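Local coordinates for outer membrane protein SusF (Bacteroides thetaiotaomicron, PDB 4FE9), which binds starch at the bacterial cell surface through carbohydrate-binding modules, ahead of starch transport into the periplasm for degradation, at residues 181-192 with 232-243; 218-227 with 245-254. All coordinates share one frame; numbering follows the deposited sequence.

Interaction 1: residues 181-192 with 232-243. With GLC (alpha-D-glucopyranose), chain B; EDO (1,2-ethanediol), chain M.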
loop_
_atom_site.group_PDB
_atom_site.type_symbol
_atom_site.label_atom_id
_atom_site.label_comp_id
_atom_site.label_asym_id
_atom_site.label_seq_id
_atom_site.Cartn_x
_atom_site.Cartn_y
_atom_site.Cartn_z
ATOM N N ILE A 181 -4.528 -4.640 -13.460
ATOM C CA ILE A 181 -4.197 -5.670 -12.487
ATOM C C ILE A 181 -4.428 -7.036 -13.135
ATOM O O ILE A 181 -5.451 -7.244 -13.801
ATOM C CB ILE A 181 -5.126 -5.575 -11.253
ATOM C CG1 ILE A 181 -5.011 -4.207 -10.587
ATOM C CG2 ILE A 181 -4.823 -6.680 -10.278
ATOM C CD1 ILE A 181 -3.739 -3.998 -9.894
ATOM N N LEU A 182 -3.581 -8.002 -12.802
ATOM C CA LEU A 182 -3.902 -9.401 -13.038
ATOM C C LEU A 182 -3.484 -10.225 -11.849
ATOM O O LEU A 182 -2.334 -10.221 -11.468
ATOM C CB LEU A 182 -3.185 -9.933 -14.286
ATOM C CG LEU A 182 -3.594 -11.342 -14.654
ATOM C CD1 LEU A 182 -4.884 -11.328 -15.449
ATOM C CD2 LEU A 182 -2.480 -12.082 -15.410
ATOM N N GLU A 183 -4.419 -10.986 -11.313
ATOM C CA GLU A 183 -4.114 -11.983 -10.332
ATOM C C GLU A 183 -3.995 -13.313 -11.012
ATOM O O GLU A 183 -4.744 -13.606 -11.900
ATOM C CB GLU A 183 -5.205 -12.019 -9.273
ATOM C CG GLU A 183 -5.450 -10.653 -8.652
ATOM C CD GLU A 183 -6.572 -10.670 -7.637
ATOM O OE1 GLU A 183 -6.343 -11.127 -6.492
ATOM O OE2 GLU A 183 -7.712 -10.366 -8.028
ATOM N N ALA A 184 -2.961 -14.056 -10.686
ATOM C CA ALA A 184 -2.772 -15.363 -11.276
ATOM C C ALA A 184 -2.170 -16.269 -10.237
ATOM O O ALA A 184 -1.684 -15.804 -9.192
ATOM C CB ALA A 184 -1.848 -15.266 -12.512
ATOM N N GLU A 185 -2.202 -17.566 -10.495
ATOM C CA GLU A 185 -1.474 -18.488 -9.649
ATOM C C GLU A 185 -0.646 -19.400 -10.513
ATOM O O GLU A 185 -1.151 -19.950 -11.485
ATOM C CB GLU A 185 -2.436 -19.312 -8.786
ATOM C CG GLU A 185 -1.689 -20.233 -7.792
ATOM C CD GLU A 185 -2.623 -21.080 -6.935
ATOM O OE1 GLU A 185 -3.865 -20.967 -7.102
ATOM O OE2 GLU A 185 -2.110 -21.863 -6.092
ATOM N N ILE A 186 0.651 -19.465 -10.247
ATOM C CA ILE A 186 1.562 -20.149 -11.167
ATOM C C ILE A 186 2.421 -21.199 -10.468
ATOM O O ILE A 186 2.846 -20.993 -9.331
ATOM C CB ILE A 186 2.502 -19.138 -11.924
ATOM C CG1 ILE A 186 3.519 -18.510 -10.965
ATOM C CG2 ILE A 186 1.656 -18.030 -12.641
ATOM C CD1 ILE A 186 4.124 -17.230 -11.508
ATOM N N GLU A 187 2.838 -22.215 -11.233
ATOM C CA GLU A 187 3.595 -23.363 -10.689
ATOM C C GLU A 187 5.063 -23.087 -10.512
ATOM O O GLU A 187 5.714 -23.750 -9.742
ATOM C CB GLU A 187 3.423 -24.607 -11.584
ATOM C CG GLU A 187 1.979 -24.812 -12.054
ATOM C CD GLU A 187 1.563 -26.291 -12.097
ATOM O OE1 GLU A 187 2.360 -27.138 -12.599
ATOM O OE2 GLU A 187 0.416 -26.590 -11.688
ATOM N N SER A 188 5.614 -22.190 -11.320
ATOM C CA SER A 188 7.021 -21.759 -11.145
ATOM C C SER A 188 7.130 -20.319 -11.585
ATOM O O SER A 188 6.194 -19.787 -12.155
ATOM C CB SER A 188 7.943 -22.621 -12.012
ATOM O OG SER A 188 7.462 -22.656 -13.354
ATOM N N THR A 189 8.273 -19.687 -11.349
ATOM C CA THR A 189 8.444 -18.286 -11.789
ATOM C C THR A 189 8.274 -18.190 -13.306
ATOM O O THR A 189 8.437 -19.186 -14.041
ATOM C CB THR A 189 9.793 -17.730 -11.395
ATOM O OG1 THR A 189 10.815 -18.596 -11.921
ATOM C CG2 THR A 189 9.917 -17.666 -9.843
ATOM N N SER A 190 7.861 -17.027 -13.780
ATOM C CA SER A 190 7.534 -16.920 -15.160
ATOM C C SER A 190 8.032 -15.605 -15.732
ATOM O O SER A 190 7.982 -14.581 -15.064
ATOM C CB SER A 190 6.028 -17.062 -15.353
ATOM O OG SER A 190 5.681 -16.861 -16.704
ATOM N N ASN A 191 8.613 -15.674 -16.923
ATOM C CA ASN A 191 8.772 -14.489 -17.765
ATOM C C ASN A 191 7.443 -14.095 -18.378
ATOM O O ASN A 191 6.608 -14.964 -18.685
ATOM C CB ASN A 191 9.787 -14.764 -18.863
ATOM C CG ASN A 191 11.190 -14.909 -18.311
ATOM O OD1 ASN A 191 11.549 -14.237 -17.355
ATOM N ND2 ASN A 191 11.925 -15.894 -18.808
ATOM N N PHE A 192 7.214 -12.793 -18.512
ATOM C CA PHE A 192 6.038 -12.326 -19.218
ATOM C C PHE A 192 6.241 -10.950 -19.847
ATOM O O PHE A 192 7.127 -10.185 -19.434
ATOM C CB PHE A 192 4.833 -12.313 -18.289
ATOM C CG PHE A 192 4.929 -11.295 -17.172
ATOM C CD1 PHE A 192 4.300 -10.053 -17.292
ATOM C CD2 PHE A 192 5.595 -11.591 -16.001
ATOM C CE1 PHE A 192 4.381 -9.119 -16.286
ATOM C CE2 PHE A 192 5.653 -10.658 -14.956
ATOM C CZ PHE A 192 5.009 -9.424 -15.103
ATOM N N ALA A 232 11.448 -9.283 -21.374
ATOM C CA ALA A 232 10.461 -9.919 -20.519
ATOM C C ALA A 232 10.692 -9.622 -19.038
ATOM O O ALA A 232 11.841 -9.471 -18.573
ATOM C CB ALA A 232 10.420 -11.428 -20.782
ATOM N N ILE A 233 9.600 -9.393 -18.319
ATOM C CA ILE A 233 9.668 -9.255 -16.897
ATOM C C ILE A 233 9.597 -10.641 -16.275
ATOM O O ILE A 233 8.796 -11.507 -16.720
ATOM C CB ILE A 233 8.513 -8.410 -16.371
ATOM C CG1 ILE A 233 8.493 -7.002 -17.041
ATOM C CG2 ILE A 233 8.550 -8.341 -14.849
ATOM C CD1 ILE A 233 7.174 -6.257 -16.883
ATOM N N ASN A 234 10.379 -10.863 -15.222
ATOM C CA ASN A 234 10.248 -12.105 -14.482
ATOM C C ASN A 234 9.432 -11.941 -13.190
ATOM O O ASN A 234 9.620 -10.992 -12.455
ATOM C CB ASN A 234 11.633 -12.724 -14.187
ATOM C CG ASN A 234 11.523 -14.127 -13.664
ATOM O OD1 ASN A 234 11.282 -14.308 -12.489
ATOM N ND2 ASN A 234 11.326 -15.060 -14.572
ATOM N N THR A 235 8.532 -12.880 -12.906
ATOM C CA THR A 235 7.708 -12.754 -11.690
ATOM C C THR A 235 8.531 -12.788 -10.414
ATOM O O THR A 235 8.104 -12.256 -9.403
ATOM C CB THR A 235 6.592 -13.819 -11.599
ATOM O OG1 THR A 235 7.175 -15.136 -11.644
ATOM C CG2 THR A 235 5.687 -13.671 -12.731
ATOM N N ALA A 236 9.694 -13.447 -10.453
ATOM C CA ALA A 236 10.526 -13.639 -9.236
ATOM C C ALA A 236 9.856 -14.497 -8.146
ATOM O O ALA A 236 10.540 -15.220 -7.409
ATOM C CB ALA A 236 11.000 -12.294 -8.650
ATOM N N LEU A 237 8.539 -14.583 -8.195
ATOM C CA LEU A 237 7.794 -15.395 -7.262
ATOM C C LEU A 237 7.029 -16.455 -8.004
ATOM O O LEU A 237 6.837 -16.364 -9.213
ATOM C CB LEU A 237 6.807 -14.523 -6.478
ATOM C CG LEU A 237 7.414 -13.291 -5.804
ATOM C CD1 LEU A 237 6.338 -12.225 -5.592
ATOM C CD2 LEU A 237 8.108 -13.677 -4.468
ATOM N N ASP A 238 6.434 -17.369 -7.255
ATOM C CA ASP A 238 5.434 -18.221 -7.800
ATOM C C ASP A 238 4.356 -18.452 -6.769
ATOM O O ASP A 238 4.296 -17.735 -5.753
ATOM C CB ASP A 238 6.054 -19.546 -8.292
ATOM C CG ASP A 238 6.727 -20.349 -7.161
ATOM O OD1 ASP A 238 6.394 -20.125 -5.972
ATOM O OD2 ASP A 238 7.530 -21.251 -7.474
ATOM N N GLY A 239 3.420 -19.340 -7.069
ATOM C CA GLY A 239 2.198 -19.390 -6.294
ATOM C C GLY A 239 1.248 -18.268 -6.707
ATOM O O GLY A 239 1.194 -17.880 -7.902
ATOM N N LYS A 240 0.463 -17.783 -5.761
ATOM C CA LYS A 240 -0.491 -16.726 -6.063
ATOM C C LYS A 240 0.238 -15.400 -6.144
ATOM O O LYS A 240 0.943 -15.020 -5.219
ATOM C CB LYS A 240 -1.561 -16.641 -4.992
ATOM C CG LYS A 240 -2.545 -17.799 -5.004
ATOM C CD LYS A 240 -3.227 -17.880 -3.666
ATOM C CE LYS A 240 -3.930 -19.195 -3.501
ATOM N NZ LYS A 240 -5.225 -19.144 -4.211
ATOM N N ILE A 241 0.112 -14.739 -7.281
ATOM C CA ILE A 241 0.769 -13.461 -7.502
ATOM C C ILE A 241 -0.208 -12.465 -8.052
ATOM O O ILE A 241 -1.310 -12.825 -8.464
ATOM C CB ILE A 241 1.966 -13.587 -8.475
ATOM C CG1 ILE A 241 1.518 -14.074 -9.860
ATOM C CG2 ILE A 241 3.021 -14.492 -7.906
ATOM C CD1 ILE A 241 2.596 -13.869 -10.903
ATOM N N LYS A 242 0.141 -11.188 -7.931
ATOM C CA LYS A 242 -0.627 -10.126 -8.546
ATOM C C LYS A 242 0.311 -9.208 -9.330
ATOM O O LYS A 242 1.320 -8.755 -8.800
ATOM C CB LYS A 242 -1.339 -9.322 -7.464
ATOM C CG LYS A 242 -2.024 -8.080 -7.994
ATOM C CD LYS A 242 -2.496 -7.205 -6.856
ATOM C CE LYS A 242 -4.004 -7.146 -6.813
ATOM N NZ LYS A 242 -4.458 -6.380 -5.578
ATOM N N ILE A 243 0.024 -9.027 -10.603
ATOM C CA ILE A 243 0.845 -8.228 -11.477
ATOM C C ILE A 243 0.116 -6.899 -11.690
ATOM O O ILE A 243 -1.079 -6.909 -11.952
ATOM C CB ILE A 243 0.993 -8.894 -12.835
ATOM C CG1 ILE A 243 1.808 -10.172 -12.721
ATOM C CG2 ILE A 243 1.698 -7.945 -13.834
ATOM C CD1 ILE A 243 1.786 -10.969 -14.020
HETATM C C1 GLC B . 10.826 -14.585 -23.186
HETATM C C2 GLC B . 12.097 -14.010 -22.637
HETATM C C3 GLC B . 13.257 -14.959 -22.853
HETATM C C4 GLC B . 12.906 -16.369 -22.400
HETATM C C5 GLC B . 11.626 -16.765 -22.530
HETATM C C6 GLC B . 11.273 -18.155 -22.080
HETATM O O2 GLC B . 12.363 -12.767 -23.308
HETATM O O3 GLC B . 14.384 -14.441 -22.157
HETATM O O4 GLC B . 13.850 -17.427 -22.734
HETATM O O5 GLC B . 10.539 -15.803 -22.537
HETATM O O6 GLC B . 11.000 -18.091 -20.678
HETATM C C1 EDO M . 3.695 -21.886 -15.056
HETATM O O1 EDO M . 2.529 -22.196 -14.290
HETATM C C2 EDO M . 4.310 -20.590 -14.511
HETATM O O2 EDO M . 5.550 -20.293 -15.164
HETATM O O HOH W 1 11.274 -18.017 -14.807
HETATM O O HOH W 2 10.106 -21.375 -9.571
#
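Phe192 and Ile233 face each other as an antiparallel hydrogen-bonded pair in carbohydrate-binding module 1, and the phenyl ring ties the two halves of this contact together. From CB, CG lies between the backbone N and the carbonyl carbon (chi1 67°), which swings the ring over the partner strand. CD2 lies 3.3 Å from Ile233 O, CE2 meets Thr235 CG2 and Ile233 CG2, CE1 rests on Ile243 CG2, and at the tip CZ is 3.7 Å from Ile243 CD1. The ring is sandwiched by CH-pi contacts, Ile233 CB over one face and Ile243 CD1 over the opposite one, while Ile155 of strand 153-157 and Val254 also touch it.

On the other side of loops 187-190 and 235-238, Leu182, Ala184 and Ile186 of strand 181-186 pair with Ile243, Ile241 and Gly239 through paired antiparallel backbone bonds. Between the two strand pairings Thr235 OG1 works twice, accepting from Ser190 N at 2.9 Å and donating to Leu237 O at 2.7 Å.

Asn191 and Ala232 line the module's glycan pocket. There Asn234 ND2 donates to Asn191 OD1 (2.9 Å), straight in its own amide plane but well above that of Asn191, the two amides standing 77° apart. Asn191 ND2 then donates to glucose O6 at 3.0 Å. The Asn234 bond is consistent with the Asn191 amide being held with its NH2 end toward the sugar.

Interaction 2: residues 218-227 with 245-254; sequences DDSGDNFVSW and FDAFNYRFTV. With EDO (1,2-ethanediol), chain E.
Arg251 and Asp222 meet on the edge of the antiparallel sheet of carbohydrate-binding module 1, where the short outer strand 222-224 runs against 251-254. The inner strand arrives from a hairpin turn in which Tyr250 and Arg251 both face Asp246, a G1 beta bulge.

Backbone bonds set the register. Asn223 and Phe252 form a hydrogen-bonded pair, Val254 N reaches Gly221 O, and Val225 N bonds Tyr250 O.

The charged contacts centre on Arg251. Its NH1 makes a salt bridge of 2.6 Å with Asp222 OD1, the carboxylate lying at the guanidinium edge with its plane at 90° to it. The same arginine leans over a face of the Phe224 ring as a cation-pi pair, CZ 4.3 Å from the centroid, with NE nearest CE1 and NH2 nearest CE2. A bend at chi2 (-147°) helps bring the group across Asn223, whose carbonyl carbon lies beneath its centre. An alanine here is likely to leave the Asp222 carboxylate without its positive mate and to bare the Phe224 ring face that the guanidinium now covers.

Aromatic and apolar contacts make up the rest. Phe252 lays one face against Asn223 N, and its CE1 is 3.6 Å from Asn223 CB. Val225 CG2 wedges between Phe245 and Phe252, while Trp227 presents its edge to the face of Tyr250, centroids 5.3 Å apart; Pro146 touches both of those side chains.

Side-chain hydrogen bonds brace the loop before the outer strand: Asp218 OD2 accepts from Ser220 N, an Asx turn, and also from Ser220 OG, and Asp218 OD1 takes Asn223 ND2 at 2.8 Å.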
loop_
_atom_site.group_PDB
_atom_site.type_symbol
_atom_site.label_atom_id
_atom_site.label_comp_id
_atom_site.label_asym_id
_atom_site.label_seq_id
_atom_site.Cartn_x
_atom_site.Cartn_y
_atom_site.Cartn_z
ATOM N N ASP A 218 14.317 -9.310 -16.007
ATOM C CA ASP A 218 14.313 -8.491 -14.766
ATOM C C ASP A 218 13.549 -9.212 -13.655
ATOM O O ASP A 218 12.375 -9.559 -13.820
ATOM C CB ASP A 218 13.653 -7.138 -15.041
ATOM C CG ASP A 218 13.656 -6.207 -13.814
ATOM O OD1 ASP A 218 13.835 -4.997 -14.000
ATOM O OD2 ASP A 218 13.300 -6.658 -12.715
ATOM N N ASP A 219 14.171 -9.353 -12.492
ATOM C CA ASP A 219 13.515 -10.052 -11.393
ATOM C C ASP A 219 13.342 -9.177 -10.185
ATOM O O ASP A 219 13.161 -9.662 -9.089
ATOM C CB ASP A 219 14.229 -11.385 -11.036
ATOM C CG ASP A 219 15.689 -11.187 -10.602
ATOM O OD1 ASP A 219 16.131 -10.021 -10.460
ATOM O OD2 ASP A 219 16.409 -12.212 -10.431
ATOM N N SER A 220 13.288 -7.875 -10.402
ATOM C CA SER A 220 13.217 -6.921 -9.287
ATOM C C SER A 220 11.841 -6.929 -8.630
ATOM O O SER A 220 11.708 -6.584 -7.468
ATOM C CB SER A 220 13.544 -5.507 -9.770
ATOM O OG SER A 220 12.443 -4.981 -10.503
ATOM N N GLY A 221 10.809 -7.296 -9.399
ATOM C CA GLY A 221 9.435 -7.270 -8.901
ATOM C C GLY A 221 8.810 -5.875 -8.849
ATOM O O GLY A 221 7.678 -5.709 -8.391
ATOM N N ASP A 222 9.561 -4.860 -9.262
ATOM C CA ASP A 222 9.131 -3.466 -9.024
ATOM C C ASP A 222 10.066 -2.534 -9.802
ATOM O O ASP A 222 11.239 -2.392 -9.445
ATOM C CB ASP A 222 9.176 -3.153 -7.519
ATOM C CG ASP A 222 8.806 -1.667 -7.180
ATOM O OD1 ASP A 222 8.405 -0.861 -8.086
ATOM O OD2 ASP A 222 8.821 -1.351 -5.973
ATOM N N ASN A 223 9.617 -2.100 -10.978
ATOM C CA ASN A 223 10.485 -1.349 -11.866
ATOM C C ASN A 223 9.714 -0.574 -12.931
ATOM O O ASN A 223 8.495 -0.598 -12.958
ATOM C CB ASN A 223 11.482 -2.280 -12.529
ATOM C CG ASN A 223 12.824 -1.605 -12.771
ATOM O OD1 ASN A 223 12.920 -0.374 -12.798
ATOM N ND2 ASN A 223 13.857 -2.404 -12.963
ATOM N N PHE A 224 10.449 0.028 -13.854
ATOM C CA PHE A 224 9.858 0.789 -14.933
ATOM C C PHE A 224 9.431 -0.128 -16.049
ATOM O O PHE A 224 10.107 -1.114 -16.347
ATOM C CB PHE A 224 10.872 1.824 -15.466
ATOM C CG PHE A 224 11.033 3.028 -14.566
ATOM C CD1 PHE A 224 9.983 3.901 -14.370
ATOM C CD2 PHE A 224 12.205 3.205 -13.814
ATOM C CE1 PHE A 224 10.089 4.956 -13.454
ATOM C CE2 PHE A 224 12.357 4.313 -12.965
ATOM C CZ PHE A 224 11.324 5.215 -12.829
ATOM N N VAL A 225 8.411 0.283 -16.779
ATOM C CA VAL A 225 8.060 -0.372 -18.030
ATOM C C VAL A 225 8.756 0.279 -19.190
ATOM O O VAL A 225 8.690 1.488 -19.344
ATOM C CB VAL A 225 6.542 -0.294 -18.250
ATOM C CG1 VAL A 225 6.158 -0.907 -19.614
ATOM C CG2 VAL A 225 5.831 -0.982 -17.113
ATOM N N SER A 226 9.218 -0.532 -20.129
ATOM C CA SER A 226 9.848 -0.040 -21.314
ATOM C C SER A 226 8.985 -0.352 -22.549
ATOM O O SER A 226 8.299 -1.391 -22.590
ATOM C CB SER A 226 11.213 -0.709 -21.473
ATOM O OG SER A 226 11.700 -0.512 -22.782
ATOM N N TRP A 227 9.006 0.545 -23.529
ATOM C CA TRP A 227 8.294 0.332 -24.769
ATOM C C TRP A 227 9.220 0.280 -25.928
ATOM O O TRP A 227 8.796 0.398 -27.072
ATOM C CB TRP A 227 7.228 1.425 -25.004
ATOM C CG TRP A 227 7.759 2.837 -24.890
ATOM C CD1 TRP A 227 8.316 3.595 -25.888
ATOM C CD2 TRP A 227 7.689 3.670 -23.747
ATOM N NE1 TRP A 227 8.612 4.849 -25.414
ATOM C CE2 TRP A 227 8.211 4.930 -24.111
ATOM C CE3 TRP A 227 7.285 3.463 -22.416
ATOM C CZ2 TRP A 227 8.314 5.966 -23.221
ATOM C CZ3 TRP A 227 7.362 4.491 -21.558
ATOM C CH2 TRP A 227 7.956 5.723 -21.940
ATOM N N PHE A 245 0.139 -2.865 -13.266
ATOM C CA PHE A 245 0.714 -2.060 -14.339
ATOM C C PHE A 245 0.073 -0.661 -14.297
ATOM O O PHE A 245 -1.153 -0.533 -14.382
ATOM C CB PHE A 245 0.426 -2.717 -15.697
ATOM C CG PHE A 245 0.678 -1.815 -16.874
ATOM C CD1 PHE A 245 1.801 -0.991 -16.908
ATOM C CD2 PHE A 245 -0.243 -1.746 -17.930
ATOM C CE1 PHE A 245 2.039 -0.156 -17.973
ATOM C CE2 PHE A 245 -0.004 -0.920 -19.025
ATOM C CZ PHE A 245 1.118 -0.082 -19.029
ATOM N N ASP A 246 0.895 0.352 -14.016
ATOM C CA ASP A 246 0.440 1.744 -13.938
ATOM C C ASP A 246 0.729 2.417 -15.263
ATOM O O ASP A 246 1.902 2.617 -15.646
ATOM C CB ASP A 246 1.187 2.438 -12.781
ATOM C CG ASP A 246 0.816 3.910 -12.612
ATOM O OD1 ASP A 246 0.325 4.561 -13.594
ATOM O OD2 ASP A 246 1.140 4.448 -11.514
ATOM N N ALA A 247 -0.306 2.618 -16.051
ATOM C CA ALA A 247 -0.127 3.062 -17.414
ATOM C C ALA A 247 -0.074 4.604 -17.516
ATOM O O ALA A 247 -0.171 5.165 -18.623
ATOM C CB ALA A 247 -1.233 2.511 -18.304
ATOM N N PHE A 248 0.095 5.277 -16.379
ATOM C CA PHE A 248 0.358 6.717 -16.390
ATOM C C PHE A 248 1.822 6.991 -16.021
ATOM O O PHE A 248 2.563 7.577 -16.817
ATOM C CB PHE A 248 -0.587 7.450 -15.420
ATOM C CG PHE A 248 -0.276 8.925 -15.263
ATOM C CD1 PHE A 248 -0.529 9.812 -16.312
ATOM C CD2 PHE A 248 0.440 9.384 -14.146
ATOM C CE1 PHE A 248 -0.177 11.163 -16.215
ATOM C CE2 PHE A 248 0.806 10.737 -14.035
ATOM C CZ PHE A 248 0.483 11.635 -15.080
ATOM N N ASN A 249 2.259 6.410 -14.899
ATOM C CA ASN A 249 3.679 6.411 -14.504
ATOM C C ASN A 249 4.557 5.375 -15.206
ATOM O O ASN A 249 5.771 5.493 -15.180
ATOM C CB ASN A 249 3.814 6.270 -12.999
ATOM C CG ASN A 249 3.132 7.382 -12.268
ATOM O OD1 ASN A 249 3.451 8.566 -12.488
ATOM N ND2 ASN A 249 2.064 7.044 -11.547
ATOM N N TYR A 250 3.926 4.444 -15.936
ATOM C CA TYR A 250 4.644 3.292 -16.604
ATOM C C TYR A 250 5.571 2.521 -15.678
ATOM O O TYR A 250 6.793 2.577 -15.804
ATOM C CB TYR A 250 5.360 3.726 -17.867
ATOM C CG TYR A 250 4.448 3.771 -19.036
ATOM C CD1 TYR A 250 3.519 4.811 -19.173
ATOM C CD2 TYR A 250 4.312 2.660 -19.864
ATOM C CE1 TYR A 250 2.529 4.772 -20.176
ATOM C CE2 TYR A 250 3.342 2.623 -20.879
ATOM C CZ TYR A 250 2.426 3.641 -20.988
ATOM O OH TYR A 250 1.539 3.620 -22.039
ATOM N N ARG A 251 4.981 1.909 -14.683
ATOM C CA ARG A 251 5.714 1.118 -13.725
ATOM C C ARG A 251 4.912 -0.160 -13.544
ATOM O O ARG A 251 3.691 -0.148 -13.741
ATOM C CB ARG A 251 5.778 1.849 -12.380
ATOM C CG ARG A 251 7.069 2.714 -12.211
ATOM C CD ARG A 251 7.540 2.765 -10.725
ATOM N NE ARG A 251 8.973 2.992 -10.659
ATOM C CZ ARG A 251 9.841 2.160 -10.111
ATOM N NH1 ARG A 251 9.419 1.138 -9.387
ATOM N NH2 ARG A 251 11.127 2.462 -10.125
ATOM N N PHE A 252 5.582 -1.224 -13.071
ATOM C CA PHE A 252 4.916 -2.484 -12.787
ATOM C C PHE A 252 5.398 -2.986 -11.447
ATOM O O PHE A 252 6.513 -2.649 -11.012
ATOM C CB PHE A 252 5.234 -3.487 -13.875
ATOM C CG PHE A 252 6.639 -4.041 -13.800
ATOM C CD1 PHE A 252 7.658 -3.496 -14.583
ATOM C CD2 PHE A 252 6.947 -5.075 -12.909
ATOM C CE1 PHE A 252 8.973 -3.986 -14.494
ATOM C CE2 PHE A 252 8.244 -5.560 -12.789
ATOM C CZ PHE A 252 9.265 -5.031 -13.587
ATOM N N THR A 253 4.532 -3.691 -10.725
ATOM C CA THR A 253 4.987 -4.559 -9.643
ATOM C C THR A 253 4.444 -5.975 -9.845
ATOM O O THR A 253 3.421 -6.171 -10.510
ATOM C CB THR A 253 4.499 -4.077 -8.301
ATOM O OG1 THR A 253 3.081 -3.963 -8.353
ATOM C CG2 THR A 253 5.149 -2.696 -7.931
ATOM N N VAL A 254 5.153 -6.947 -9.288
ATOM C CA VAL A 254 4.648 -8.283 -9.118
ATOM C C VAL A 254 4.759 -8.625 -7.650
ATOM O O VAL A 254 5.862 -8.620 -7.104
ATOM C CB VAL A 254 5.481 -9.273 -9.905
ATOM C CG1 VAL A 254 4.883 -10.680 -9.771
ATOM C CG2 VAL A 254 5.533 -8.846 -11.420
HETATM C C1 EDO E . 3.076 -0.068 -10.448
HETATM O O1 EDO E . 3.447 0.952 -9.528
HETATM C C2 EDO E . 1.702 -0.598 -10.093
HETATM O O2 EDO E . 1.699 -0.997 -8.723
#

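In the fold
Both interactions belong to one antiparallel sheet of carbohydrate-binding module 1 and share strand 241-246, which pairs with 179-186 in interaction 1 and with 251-256 on its other side. Strands 222-224 and 233-234 are the outermost of that sheet; the two contacts nevertheless touch: Asn234 N lies 2.8 Å from Asp218 O, in the loop before 222-224, a probable hydrogen bond, and Ile233 CG2 packs 3.5 Å from Phe252 CE2. The centres are about 13 Å apart. Interaction 1 contributes Asn191 and Ala232 to the glycan pocket, where Asp158 and Asp216 also bind the glucose. Interaction 2 stands back from it, the Asp218 side chain about 10 Å from a bound glucose.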